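PDB 6RB7: putative N-acetylneuraminate lyase from [Ruminococcus] gnavus ATCC 29149, which belongs to the dihydrodipicolinate synthetase family, built on a beta/alpha barrel and assembled from four subunits. Local coordinates for residues 111-116 and 134-139; 120-125 and 155-160. All coordinates share one frame; numbering follows the deposited sequence.

Contact 1. Residues 111-116 and 134-139; sequences AHVACN and DAIAAI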
# COMPACT_ATOMS: atom_id res chain seq x y z
N ALA A 111 -28.43 12.34 4.63
CA ALA A 111 -28.09 11.81 5.97
C ALA A 111 -27.23 10.56 5.82
O ALA A 111 -27.69 9.55 5.32
CB ALA A 111 -29.33 11.52 6.76
N HIS A 112 -25.96 10.67 6.19
CA HIS A 112 -25.06 9.51 6.27
C HIS A 112 -25.47 8.67 7.47
O HIS A 112 -25.48 9.20 8.60
CB HIS A 112 -23.61 9.97 6.37
CG HIS A 112 -22.69 8.78 6.47
ND1 HIS A 112 -22.08 8.44 7.65
CD2 HIS A 112 -22.39 7.82 5.57
CE1 HIS A 112 -21.36 7.34 7.43
NE2 HIS A 112 -21.58 6.90 6.17
N VAL A 113 -25.85 7.40 7.23
CA VAL A 113 -26.45 6.55 8.28
C VAL A 113 -25.61 5.32 8.57
O VAL A 113 -26.01 4.54 9.45
CB VAL A 113 -27.88 6.18 7.90
CG1 VAL A 113 -28.78 7.41 7.87
CG2 VAL A 113 -27.96 5.35 6.63
N ALA A 114 -24.46 5.14 7.93
CA ALA A 114 -23.65 3.93 8.16
C ALA A 114 -23.07 3.98 9.58
O ALA A 114 -22.47 5.01 10.01
CB ALA A 114 -22.57 3.80 7.12
N CYS A 115 -23.15 2.84 10.23
CA CYS A 115 -22.57 2.55 11.55
C CYS A 115 -21.70 1.29 11.42
O CYS A 115 -21.71 0.60 10.41
CB CYS A 115 -23.65 2.26 12.57
SG CYS A 115 -24.77 3.66 12.80
N ASN A 116 -20.99 0.95 12.47
CA ASN A 116 -20.11 -0.23 12.42
C ASN A 116 -20.95 -1.48 12.07
O ASN A 116 -20.52 -2.30 11.26
CB ASN A 116 -19.39 -0.43 13.75
CG ASN A 116 -18.26 0.53 14.03
OD1 ASN A 116 -18.02 1.48 13.28
ND2 ASN A 116 -17.49 0.19 15.06
N ASP A 134 -33.78 13.93 1.84
CA ASP A 134 -33.72 13.72 0.39
C ASP A 134 -33.04 12.39 0.09
O ASP A 134 -33.52 11.63 -0.80
CB ASP A 134 -33.04 14.88 -0.30
CG ASP A 134 -33.87 16.15 -0.12
OD1 ASP A 134 -34.86 16.30 -0.88
OD2 ASP A 134 -33.59 16.90 0.83
N ALA A 135 -31.94 12.11 0.78
CA ALA A 135 -31.17 10.89 0.54
C ALA A 135 -30.55 10.42 1.84
O ALA A 135 -30.30 11.25 2.74
CB ALA A 135 -30.09 11.15 -0.52
N ILE A 136 -30.22 9.15 1.87
CA ILE A 136 -29.31 8.58 2.87
C ILE A 136 -28.03 8.15 2.15
O ILE A 136 -28.06 7.95 0.93
CB ILE A 136 -29.94 7.40 3.63
CG1 ILE A 136 -30.44 6.30 2.69
CG2 ILE A 136 -31.05 7.93 4.55
CD1 ILE A 136 -30.66 4.98 3.43
N ALA A 137 -26.97 8.06 2.92
CA ALA A 137 -25.64 7.69 2.41
C ALA A 137 -24.99 6.66 3.31
O ALA A 137 -25.33 6.57 4.50
CB ALA A 137 -24.76 8.90 2.27
N ALA A 138 -24.01 5.93 2.77
CA ALA A 138 -23.28 4.94 3.58
C ALA A 138 -21.87 4.74 3.01
O ALA A 138 -21.72 4.42 1.83
CB ALA A 138 -24.02 3.64 3.61
N ILE A 139 -20.90 4.91 3.89
CA ILE A 139 -19.55 4.31 3.68
C ILE A 139 -19.68 2.80 3.64
O ILE A 139 -20.73 2.24 4.02
CB ILE A 139 -18.57 4.79 4.76
CG1 ILE A 139 -18.98 4.37 6.16
CG2 ILE A 139 -18.32 6.28 4.63
CD1 ILE A 139 -17.86 4.52 7.17
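The imidazole of His112 meets Ile139 at its edge: the N-H of Ile139 points at NE2 from almost within the ring plane, N to NE2 3.1 Å, while the amide N of Ala114 lies above one face, offset toward the rim. Ala137 O approaches CD2 obliquely. The setting is a beta-alpha-beta unit of a beta/alpha barrel, in which strands 108-112 and 135-138 run side by side and parallel. The His112 ring reaches past the end of its own strand to the neighbouring one because CG stands anti to the backbone N (chi1 179°). With ND1 also hydrogen-bonded, to Asn78 O, both ring nitrogens are held and the rotation of the ring is fixed. CB, CG1 and CG2 of Ile139 gather round the same NE2; CG1 lies 3.6 Å from His112 NE2, the two side chains crossing at about a right angle. Beside it, Ala114 CB rests 3.8 Å from Ala138 CB.

Where strand 108-112 ends, pairing continues for one more bond, Val113 N to Ala137 O at 2.9 Å. Ile136 and Val113 meet through CG2 and CG1, 4.1 Å apart, and both also touch Ile158 of helix 148-160, on the outer side of the sheet. His112 and Ala137 belong to the other side. Earlier in the pairing, Ala111 N bonds to Ala135 O. Ala111 O accepts the hydrogen bond from Ala137 N at 2.9 Å, and the CA of Ile136 makes a CA-H...O contact with the same Ala111 O at 3.1 Å.

Contact 2. Residues 120-125 and 155-160; sequences DSQELA and WNAISA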
# COMPACT_ATOMS: atom_id res chain seq x y z
N ASP A 120 -27.67 -0.93 13.56
CA ASP A 120 -27.62 0.50 13.93
C ASP A 120 -27.82 1.32 12.66
O ASP A 120 -28.49 2.35 12.67
CB ASP A 120 -26.31 0.88 14.57
CG ASP A 120 -26.08 0.42 15.99
OD1 ASP A 120 -27.04 -0.14 16.62
OD2 ASP A 120 -24.95 0.67 16.48
N SER A 121 -27.20 0.90 11.56
CA SER A 121 -27.35 1.60 10.26
C SER A 121 -28.82 1.59 9.79
O SER A 121 -29.31 2.60 9.26
CB SER A 121 -26.45 0.95 9.23
OG SER A 121 -25.09 0.86 9.68
N GLN A 122 -29.49 0.44 9.91
CA GLN A 122 -30.91 0.32 9.53
C GLN A 122 -31.75 1.22 10.44
O GLN A 122 -32.71 1.88 9.93
CB GLN A 122 -31.34 -1.13 9.67
CG GLN A 122 -30.77 -2.08 8.60
CD GLN A 122 -31.06 -3.51 8.96
OE1 GLN A 122 -30.70 -3.98 10.04
NE2 GLN A 122 -31.68 -4.24 8.03
N GLU A 123 -31.43 1.31 11.72
CA GLU A 123 -32.19 2.17 12.67
C GLU A 123 -32.06 3.62 12.22
O GLU A 123 -33.10 4.36 12.16
CB GLU A 123 -31.71 1.93 14.10
CG GLU A 123 -32.36 2.79 15.11
CD GLU A 123 -32.04 2.45 16.58
OE1 GLU A 123 -31.11 1.62 16.84
OE2 GLU A 123 -32.70 3.06 17.48
N LEU A 124 -30.85 4.08 11.87
CA LEU A 124 -30.69 5.46 11.43
C LEU A 124 -31.35 5.68 10.07
O LEU A 124 -31.86 6.78 9.87
CB LEU A 124 -29.20 5.82 11.41
CG LEU A 124 -28.58 5.99 12.79
CD1 LEU A 124 -27.10 6.24 12.67
CD2 LEU A 124 -29.25 7.12 13.60
N ALA A 125 -31.32 4.71 9.17
CA ALA A 125 -31.98 4.83 7.86
C ALA A 125 -33.49 5.06 8.07
O ALA A 125 -34.06 5.95 7.42
CB ALA A 125 -31.71 3.62 7.00
N TRP A 155 -25.18 -2.44 2.28
CA TRP A 155 -25.84 -1.26 1.65
C TRP A 155 -27.31 -1.55 1.34
O TRP A 155 -28.15 -0.68 1.55
CB TRP A 155 -25.06 -0.81 0.44
CG TRP A 155 -23.75 -0.17 0.77
CD1 TRP A 155 -23.40 0.48 1.91
CD2 TRP A 155 -22.60 -0.10 -0.09
NE1 TRP A 155 -22.13 0.96 1.80
CE2 TRP A 155 -21.63 0.66 0.57
CE3 TRP A 155 -22.31 -0.56 -1.39
CZ2 TRP A 155 -20.35 0.90 0.04
CZ3 TRP A 155 -21.08 -0.30 -1.92
CH2 TRP A 155 -20.11 0.41 -1.22
N ASN A 156 -27.58 -2.72 0.79
CA ASN A 156 -28.97 -3.07 0.43
C ASN A 156 -29.82 -3.18 1.69
O ASN A 156 -31.04 -2.85 1.62
CB ASN A 156 -29.02 -4.28 -0.49
CG ASN A 156 -28.65 -3.93 -1.92
OD1 ASN A 156 -27.94 -4.73 -2.58
ND2 ASN A 156 -29.11 -2.79 -2.40
N ALA A 157 -29.29 -3.67 2.80
CA ALA A 157 -30.04 -3.77 4.07
C ALA A 157 -30.36 -2.39 4.57
O ALA A 157 -31.49 -2.11 5.04
CB ALA A 157 -29.30 -4.57 5.11
N ILE A 158 -29.39 -1.48 4.49
CA ILE A 158 -29.61 -0.09 4.92
C ILE A 158 -30.68 0.54 4.01
O ILE A 158 -31.63 1.16 4.52
CB ILE A 158 -28.27 0.69 4.87
CG1 ILE A 158 -27.31 0.12 5.91
CG2 ILE A 158 -28.51 2.17 5.07
CD1 ILE A 158 -25.88 0.62 5.77
N SER A 159 -30.56 0.35 2.70
CA SER A 159 -31.52 0.93 1.73
C SER A 159 -32.93 0.36 2.01
O SER A 159 -33.90 1.14 1.93
CB SER A 159 -31.06 0.65 0.34
OG SER A 159 -32.02 1.12 -0.61
N ALA A 160 -33.05 -0.92 2.32
CA ALA A 160 -34.38 -1.55 2.53
C ALA A 160 -35.05 -0.97 3.78
O ALA A 160 -36.28 -1.09 3.88
CB ALA A 160 -34.21 -3.05 2.66
O HOH W 1 -33.31 -3.74 5.98
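Ile158 lies against Ser121 and Ala125, two residues one helical turn apart, and divides its branches between them. The CG1-CD1 arm goes to Ser121, where CD1 comes within 3.5 Å of Ser121 CB and CG1 lies equally near; the CG2 methyl goes to Ala125, 4.0 Å from its CB. This division follows from the first torsion of Ile158 (chi1 -66°), which sets CG1 beside the backbone N and CG2 beside the carbonyl carbon. The small partners allow the helices to approach closely: the axes of the short segments 120-125 and 155-160 come within 8.3 Å at a crossing angle of -32°, running in broadly the same direction, and Ala125 CB reaches backbone as well, 3.5 Å from Ile158 O.

Gln122 works differently, lying alongside Ala157 with its chain extended beyond CG. Its CG packs over Ala157 O at 3.6 Å, and its amide end passes near the Ala157 methyl. No hydrogen bond runs directly between the helices. A water joins them instead, accepting from Gln122 NE2 at 2.7 Å and donating to Ala157 O at 2.6 Å. Thus one flank of the interface is mainly carbon packing and the other is a partly exposed polar bridge. The hydroxyl of Ser121 makes its hydrogen bonds outside the two segments, Asn117 O being one partner.

In the fold this is packing between consecutive helices of the outer layer of the barrel. Ile158 also touches Phe167 on strand 166-171; Leu124 packs on helix 89-103, to which Glu123 adds a salt bridge through Lys93, while Trp155 contacts helix 182-188.

In the fold
Contact 1 belongs to the barrel wall, every touching residue buried, whereas contact 2 lies in the helical layer farther from the chain's centre, with Gln122 and Ala157 partly exposed. Their chemistry follows: direct backbone hydrogen bonds and a backbone amide bonded to a histidine nitrogen in the first, aliphatic packing and one bridging water in the second. Helix 118-130 connects the two strands of contact 1 and supplies half of contact 2, so the segments alternate along the chain. With centres about 8 Å apart, the contacts touch directly: Cys115 N lies 2.8 Å from Ser121 OG, Trp155 NE1 lies 2.9 Å from Ile139 O, both probable hydrogen bonds, and Cys115 packs on Leu124.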